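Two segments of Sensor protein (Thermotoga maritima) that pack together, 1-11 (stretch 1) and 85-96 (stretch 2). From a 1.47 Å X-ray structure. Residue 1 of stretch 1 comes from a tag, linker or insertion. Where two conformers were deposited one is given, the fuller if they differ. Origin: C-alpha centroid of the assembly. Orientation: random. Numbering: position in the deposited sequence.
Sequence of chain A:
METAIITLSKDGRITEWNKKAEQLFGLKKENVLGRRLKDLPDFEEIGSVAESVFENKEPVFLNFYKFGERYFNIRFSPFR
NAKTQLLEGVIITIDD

Stretch 1 (1-11) METAIITLSKD
Stretch 2 85-96: QLLEGVIITIDD

The most unusual feature of this contact is Gly89, which holds a backbone conformation (phi/psi 154/-160) that excludes a side chain. An ideal CB there would point toward stretch 1, 1.9 Å from Leu8 O, and would also jam against the carbonyl O of Glu88. Ser9 CA and Gly89 CA lie 4.2 Å apart, and Gly89 CA makes a CA-H...O contact of 3.1 Å with Leu8 O.

Around this point, strands 4-9 and 87-95 run antiparallel, with 159° between their N-to-C directions and a closest axial approach of 4.7 Å. The register pairs Ala4 with Ile94, Ile6 with Ile92 and Leu8 with Val90 as hydrogen-bonded pairs; Ile5-Thr93, Thr7-Ile91 and Ser9-Gly89 are the non-hydrogen-bonded pairs between and beyond them. Each hydrogen-bonded pair closes a reciprocal ring: Ala4 N to Ile94 O 3.1 Å and Ile94 N to Ala4 O 2.9 Å; Ile6 N to Ile92 O 2.9 Å and Ile92 N to Ile6 O 2.7 Å; Leu8 N to Val90 O 2.8 Å and Val90 N to Leu8 O 3.0 Å. Their N-H...O angles of 151-167° indicate well-directed bonds. Phi/psi is extended throughout Ile5-Leu8 (near -118/133) and Val90-Asp95, whereas Thr3 is left-handed (68/44).

Ala4, Ile6, Leu8, Val90, Ile92 and Ile94 share one buried, apolar face. Ile6, Ile92 and Ile94 are all m,t, as is Leu8; Val90 is t. Contacts run diagonally as well as directly across the pairs: Leu8 CD1 lies 3.9 Å from Ile92 CD1, Ile6 CD1 4.4 Å from Ile94 CD1, and Ala4 CB 4.1 Å from Ile94 CB. The other face carries Ile5 and Ile91 (both m,t), Thr7 and Thr93 (both m); Ile5 CG2 meets Ile91 CG2 at 4.2 Å, and Thr7 CG2 approaches Ile91 CG1 at 4.0 Å.

Charge closes both ends. The amino terminus of Met1, a tag residue with chi1 and chi2 p, forms a salt bridge from N to Asp96 OD2 at 2.8 Å, while Asp96 N bonds Met1 O at 3.0 Å. Asp95 (chi1 m) turns its carboxylate to the backbone, OD1 accepting from Thr3 N at 2.8 Å. At the opposite end, Lys10 (p,t, chi3 95°, chi4 139°) reaches across so that NZ forms a salt bridge with Glu88 OE2 at 2.7 Å; Glu88 is m,m. A water links this pair further, accepting from Lys10 N at 3.2 Å and donating to Glu88 OE1 at 2.6 Å. Together the stretches bury 898 Å².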

ATOM      1  N   MET A   1       9.048 -10.683   9.310  1.00 26.65           N
ATOM      2  CA  MET A   1       7.547 -10.685   9.298  1.00 26.20           C
ATOM      3  C   MET A   1       7.004 -10.878   7.871  1.00 24.79           C
ATOM      4  O   MET A   1       7.746 -10.883   6.878  1.00 24.89           O
ATOM      5  CB  MET A   1       6.987  -9.396   9.919  1.00 27.84           C
ATOM      6  CG  MET A   1       7.397  -8.118   9.216  1.00 30.64           C
ATOM      7  SD  MET A   1       6.351  -7.790   7.783  1.00 39.03           S
ATOM      8  CE  MET A   1       7.545  -7.495   6.552  1.00 34.37           C
ATOM      9  N   GLU A   2       5.694 -11.034   7.787  1.00 22.64           N
ATOM     10  CA  GLU A   2       5.027 -11.128   6.498  1.00 21.92           C
ATOM     11  C   GLU A   2       3.603 -10.578   6.561  1.00 19.60           C
ATOM     12  O   GLU A   2       2.992 -10.480   7.641  1.00 20.44           O
ATOM     13  CB  GLU A   2       4.966 -12.594   6.052  1.00 23.37           C
ATOM     14  CG  GLU A   2       4.212 -13.466   7.057  1.00 24.65           C
ATOM     15  CD  GLU A   2       3.998 -14.871   6.560  1.00 26.12           C
ATOM     16  OE1 GLU A   2       4.928 -15.399   5.943  1.00 24.00           O
ATOM     17  OE2 GLU A   2       2.907 -15.462   6.761  1.00 27.91           O
ATOM     18  N   THR A   3       3.110 -10.181   5.392  1.00 18.12           N
ATOM     19  CA  THR A   3       1.717  -9.793   5.204  1.00 18.41           C
ATOM     20  C   THR A   3       1.379  -8.503   5.943  1.00 18.65           C
ATOM     21  O   THR A   3       0.317  -8.445   6.564  1.00 19.82           O
ATOM     22  CB  THR A   3       0.752 -10.931   5.610  1.00 18.21           C
ATOM     23  OG1 THR A   3       1.276 -12.198   5.169  1.00 19.16           O
ATOM     24  CG2 THR A   3      -0.605 -10.733   4.962  1.00 20.01           C
ATOM     25  N   ALA A   4       2.239  -7.478   5.878  1.00 17.99           N
ATOM     26  CA  ALA A   4       1.781  -6.117   6.218  1.00 18.06           C
ATOM     27  C   ALA A   4       0.978  -5.642   5.015  1.00 18.02           C
ATOM     28  O   ALA A   4       1.466  -5.696   3.874  1.00 19.45           O
ATOM     29  CB  ALA A   4       2.960  -5.229   6.453  1.00 18.71           C
ATOM     30  N   ILE A   5      -0.256  -5.228   5.237  1.00 17.14           N
ATOM     31  CA  ILE A   5      -1.149  -4.861   4.136  1.00 18.52           C
ATOM     32  C   ILE A   5      -1.583  -3.414   4.332  1.00 18.07           C
ATOM     33  O   ILE A   5      -2.099  -3.046   5.411  1.00 19.34           O
ATOM     34  CB  ILE A   5      -2.401  -5.730   4.094  1.00 18.35           C
ATOM     35  CG1 ILE A   5      -1.982  -7.145   3.720  1.00 19.73           C
ATOM     36  CG2 ILE A   5      -3.453  -5.180   3.103  1.00 20.27           C
ATOM     37  CD1 ILE A   5      -3.070  -8.251   3.883  1.00 20.87           C
ATOM     38  N   ILE A   6      -1.413  -2.617   3.269  1.00 18.56           N
ATOM     39  CA  ILE A   6      -1.959  -1.284   3.181  1.00 19.57           C
ATOM     40  C   ILE A   6      -2.780  -1.264   1.898  1.00 19.21           C
ATOM     41  O   ILE A   6      -2.258  -1.568   0.813  1.00 20.18           O
ATOM     42  CB  ILE A   6      -0.818  -0.287   3.035  1.00 19.30           C
ATOM     43  CG1 ILE A   6       0.193  -0.372   4.199  1.00 21.30           C
ATOM     44  CG2 ILE A   6      -1.376   1.161   2.926  1.00 21.92           C
ATOM     45  CD1 ILE A   6       1.463   0.473   3.991  1.00 20.40           C
ATOM     46  N   THR A   7      -4.069  -0.958   2.013  1.00 19.30           N
ATOM     47  CA  THR A   7      -4.893  -0.854   0.812  1.00 19.23           C
ATOM     48  C   THR A   7      -5.248   0.607   0.601  1.00 19.84           C
ATOM     49  O   THR A   7      -5.576   1.321   1.589  1.00 20.12           O
ATOM     50  CB  THR A   7      -6.203  -1.645   0.971  1.00 20.07           C
ATOM     51  OG1 THR A   7      -5.856  -2.992   1.250  1.00 22.29           O
ATOM     52  CG2 THR A   7      -7.030  -1.636  -0.319  1.00 21.88           C
ATOM     53  N   LEU A   8      -5.154   1.042  -0.651  1.00 19.78           N
ATOM     54  CA  LEU A   8      -5.424   2.445  -1.017  1.00 19.64           C
ATOM     55  C   LEU A   8      -6.632   2.494  -1.939  1.00 20.96           C
ATOM     56  O   LEU A   8      -6.827   1.600  -2.758  1.00 21.75           O
ATOM     57  CB  LEU A   8      -4.261   3.039  -1.803  1.00 18.72           C
ATOM     58  CG  LEU A   8      -2.919   3.019  -1.091  1.00 18.89           C
ATOM     59  CD1 LEU A   8      -1.937   3.780  -1.915  1.00 19.60           C
ATOM     60  CD2 LEU A   8      -2.976   3.671   0.294  1.00 18.99           C
ATOM     61  N   SER A   9      -7.434   3.537  -1.791  1.00 19.94           N
ATOM     62  CA  SER A   9      -8.536   3.815  -2.709  1.00 20.20           C
ATOM     63  C   SER A   9      -7.971   4.398  -3.998  1.00 21.58           C
ATOM     64  O   SER A   9      -6.790   4.715  -4.098  1.00 21.93           O
ATOM     65  CB  SER A   9      -9.524   4.785  -2.079  1.00 21.47           C
ATOM     66  OG  SER A   9      -8.980   6.100  -2.038  1.00 19.73           O
ATOM     67  N   LYS A  10      -8.861   4.623  -4.975  1.00 21.99           N
ATOM     68  CA  LYS A  10      -8.443   5.233  -6.247  1.00 23.68           C
ATOM     69  C   LYS A  10      -8.036   6.697  -6.084  1.00 22.88           C
ATOM     70  O   LYS A  10      -7.427   7.298  -6.970  1.00 24.42           O
ATOM     71  CB  LYS A  10      -9.547   5.094  -7.302  1.00 23.39           C
ATOM     72  CG  LYS A  10     -10.848   5.771  -6.959  1.00 24.66           C
ATOM     73  CD  LYS A  10     -11.785   5.769  -8.192  1.00 27.46           C
ATOM     74  CE  LYS A  10     -12.720   4.634  -8.194  1.00 31.81           C
ATOM     75  NZ  LYS A  10     -14.137   4.991  -8.627  1.00 27.57           N
ATOM     76  N   ASP A  11      -8.324   7.265  -4.915  1.00 21.55           N
ATOM     77  CA  ASP A  11      -7.807   8.585  -4.595  1.00 22.17           C
ATOM     78  C   ASP A  11      -6.574   8.591  -3.718  1.00 21.55           C
ATOM     79  O   ASP A  11      -6.148   9.662  -3.273  1.00 23.30           O
ATOM     80  CB  ASP A  11      -8.903   9.432  -3.973  1.00 21.89           C
ATOM     81  CG  ASP A  11     -10.082   9.572  -4.894  1.00 23.29           C
ATOM     82  OD1 ASP A  11      -9.937  10.176  -5.972  1.00 25.25           O
ATOM     83  OD2 ASP A  11     -11.127   9.038  -4.567  1.00 23.40           O
ATOM     84  N   GLN A  85     -17.459  -2.831 -11.578  1.00 21.54           N
ATOM     85  CA  GLN A  85     -16.336  -3.049 -12.526  1.00 21.34           C
ATOM     86  C   GLN A  85     -15.328  -1.889 -12.597  1.00 20.34           C
ATOM     87  O   GLN A  85     -14.395  -1.925 -13.419  1.00 19.76           O
ATOM     88  CB  GLN A  85     -16.817  -3.508 -13.916  1.00 22.34           C
ATOM     89  CG  GLN A  85     -17.429  -4.916 -13.910  1.00 25.75           C
ATOM     90  CD  GLN A  85     -16.472  -5.979 -13.382  1.00 31.29           C
ATOM     91  OE1 GLN A  85     -15.302  -6.043 -13.779  1.00 33.40           O
ATOM     92  NE2 GLN A  85     -16.955  -6.796 -12.450  1.00 34.40           N
ATOM     93  N   LEU A  86     -15.446  -0.913 -11.696  1.00 18.59           N
ATOM     94  CA  LEU A  86     -14.514   0.196 -11.681  1.00 18.35           C
ATOM     95  C   LEU A  86     -13.225  -0.186 -10.993  1.00 18.36           C
ATOM     96  O   LEU A  86     -13.232  -0.919  -9.997  1.00 19.41           O
ATOM     97  CB  LEU A  86     -15.100   1.404 -10.950  1.00 17.76           C
ATOM     98  CG  LEU A  86     -16.310   2.004 -11.630  1.00 19.54           C
ATOM     99  CD1 LEU A  86     -16.968   3.023 -10.701  1.00 20.88           C
ATOM    100  CD2 LEU A  86     -15.901   2.708 -12.948  1.00 21.58           C
ATOM    101  N   LEU A  87     -12.111   0.326 -11.519  1.00 19.70           N
ATOM    102  CA  LEU A  87     -10.833   0.278 -10.813  1.00 20.86           C
ATOM    103  C   LEU A  87     -10.971   1.047  -9.525  1.00 22.70           C
ATOM    104  O   LEU A  87     -11.247   2.253  -9.571  1.00 23.10           O
ATOM    105  CB  LEU A  87      -9.726   0.881 -11.674  1.00 22.39           C
ATOM    106  CG  LEU A  87      -9.065  -0.130 -12.597  1.00 25.63           C
ATOM    107  CD1 LEU A  87      -8.237   0.573 -13.698  1.00 27.13           C
ATOM    108  CD2 LEU A  87      -8.200  -1.122 -11.808  1.00 26.33           C
ATOM    109  N   GLU A  88     -10.787   0.381  -8.380  1.00 22.79           N
ATOM    110  CA  GLU A  88     -11.112   0.977  -7.081  1.00 23.72           C
ATOM    111  C   GLU A  88      -9.903   1.239  -6.162  1.00 23.35           C
ATOM    112  O   GLU A  88     -10.057   1.864  -5.112  1.00 24.66           O
ATOM    113  CB  GLU A  88     -12.260   0.277  -6.356  0.50 23.06           C
ATOM    114  CG  GLU A  88     -13.644   0.644  -6.925  0.50 21.97           C
ATOM    115  CD  GLU A  88     -14.035   2.109  -6.708  0.50 21.35           C
ATOM    116  OE1 GLU A  88     -13.502   2.749  -5.781  0.50 22.53           O
ATOM    117  OE2 GLU A  88     -14.871   2.618  -7.481  0.50 16.46           O
ATOM    118  N   GLY A  89      -8.710   0.820  -6.564  1.00 22.37           N
ATOM    119  CA  GLY A  89      -7.539   1.154  -5.752  1.00 21.74           C
ATOM    120  C   GLY A  89      -6.440   0.149  -5.947  1.00 21.68           C
ATOM    121  O   GLY A  89      -6.387  -0.532  -6.959  1.00 21.04           O
ATOM    122  N   VAL A  90      -5.525   0.107  -4.980  1.00 20.10           N
ATOM    123  CA  VAL A  90      -4.311  -0.716  -5.064  1.00 20.16           C
ATOM    124  C   VAL A  90      -4.054  -1.325  -3.674  1.00 20.31           C
ATOM    125  O   VAL A  90      -4.050  -0.599  -2.677  1.00 20.48           O
ATOM    126  CB  VAL A  90      -3.110   0.153  -5.489  1.00 20.56           C
ATOM    127  CG1 VAL A  90      -1.808  -0.657  -5.414  1.00 20.91           C
ATOM    128  CG2 VAL A  90      -3.300   0.745  -6.901  1.00 21.47           C
ATOM    129  N   ILE A  91      -3.843  -2.633  -3.632  1.00 18.79           N
ATOM    130  CA  ILE A  91      -3.441  -3.351  -2.420  1.00 19.61           C
ATOM    131  C   ILE A  91      -1.914  -3.456  -2.422  1.00 19.00           C
ATOM    132  O   ILE A  91      -1.283  -3.840  -3.416  1.00 19.25           O
ATOM    133  CB  ILE A  91      -4.055  -4.754  -2.363  1.00 20.48           C
ATOM    134  CG1 ILE A  91      -5.582  -4.672  -2.408  1.00 22.93           C
ATOM    135  CG2 ILE A  91      -3.585  -5.457  -1.078  1.00 20.54           C
ATOM    136  CD1 ILE A  91      -6.262  -5.939  -2.971  1.00 27.08           C
ATOM    137  N   ILE A  92      -1.315  -3.034  -1.307  1.00 18.17           N
ATOM    138  CA  ILE A  92       0.125  -3.094  -1.124  1.00 17.80           C
ATOM    139  C   ILE A  92       0.433  -4.132  -0.035  1.00 18.43           C
ATOM    140  O   ILE A  92      -0.091  -4.057   1.076  1.00 18.67           O
ATOM    141  CB  ILE A  92       0.669  -1.706  -0.745  1.00 17.93           C
ATOM    142  CG1 ILE A  92       0.185  -0.663  -1.764  1.00 19.09           C
ATOM    143  CG2 ILE A  92       2.198  -1.748  -0.655  1.00 19.45           C
ATOM    144  CD1 ILE A  92       0.546   0.774  -1.310  1.00 20.54           C
ATOM    145  N   THR A  93       1.264  -5.111  -0.384  1.00 19.38           N
ATOM    146  CA  THR A  93       1.610  -6.203   0.535  1.00 19.08           C
ATOM    147  C   THR A  93       3.116  -6.192   0.706  1.00 19.00           C
ATOM    148  O   THR A  93       3.838  -6.285  -0.295  1.00 20.75           O
ATOM    149  CB  THR A  93       1.174  -7.594  -0.041  1.00 19.95           C
ATOM    150  OG1 THR A  93      -0.200  -7.517  -0.400  1.00 21.57           O
ATOM    151  CG2 THR A  93       1.336  -8.711   1.030  1.00 19.99           C
ATOM    152  N   ILE A  94       3.558  -6.125   1.960  1.00 18.73           N
ATOM    153  CA  ILE A  94       4.984  -5.978   2.304  1.00 18.85           C
ATOM    154  C   ILE A  94       5.414  -7.199   3.105  1.00 19.34           C
ATOM    155  O   ILE A  94       4.797  -7.541   4.131  1.00 19.48           O
ATOM    156  CB  ILE A  94       5.248  -4.685   3.116  1.00 19.80           C
ATOM    157  CG1 ILE A  94       4.774  -3.497   2.283  1.00 22.26           C
ATOM    158  CG2 ILE A  94       6.746  -4.564   3.446  1.00 19.87           C
ATOM    159  CD1 ILE A  94       4.819  -2.190   2.965  1.00 26.83           C
ATOM    160  N   ASP A  95       6.467  -7.850   2.628  1.00 18.51           N
ATOM    161  CA  ASP A  95       6.985  -9.070   3.269  1.00 18.91           C
ATOM    162  C   ASP A  95       8.488  -8.996   3.421  1.00 20.42           C
ATOM    163  O   ASP A  95       9.148  -8.436   2.562  1.00 21.26           O
ATOM    164  CB  ASP A  95       6.739 -10.317   2.404  1.00 19.36           C
ATOM    165  CG  ASP A  95       5.283 -10.502   2.020  1.00 20.23           C
ATOM    166  OD1 ASP A  95       4.440 -10.497   2.936  1.00 19.37           O
ATOM    167  OD2 ASP A  95       5.004 -10.650   0.824  1.00 21.45           O
ATOM    168  N   ASP A  96       9.005  -9.588   4.500  1.00 21.10           N
ATOM    169  CA  ASP A  96      10.457  -9.760   4.621  1.00 22.01           C
ATOM    170  C   ASP A  96      10.977 -10.746   3.575  1.00 22.18           C
ATOM    171  O   ASP A  96      10.242 -11.561   2.995  1.00 22.48           O
ATOM    172  CB  ASP A  96      10.854 -10.207   6.039  1.00 23.09           C
ATOM    173  CG  ASP A  96      11.173  -9.039   6.933  1.00 25.85           C
ATOM    174  OD1 ASP A  96      12.196  -8.374   6.680  1.00 28.39           O
ATOM    175  OD2 ASP A  96      10.397  -8.755   7.870  1.00 27.01           O
ATOM    176  OXT ASP A  96      12.197 -10.746   3.312  1.00 23.66           O
TER
HETATM  177  O   HOH W   1     -11.876   3.838  -4.080  1.00 27.91           O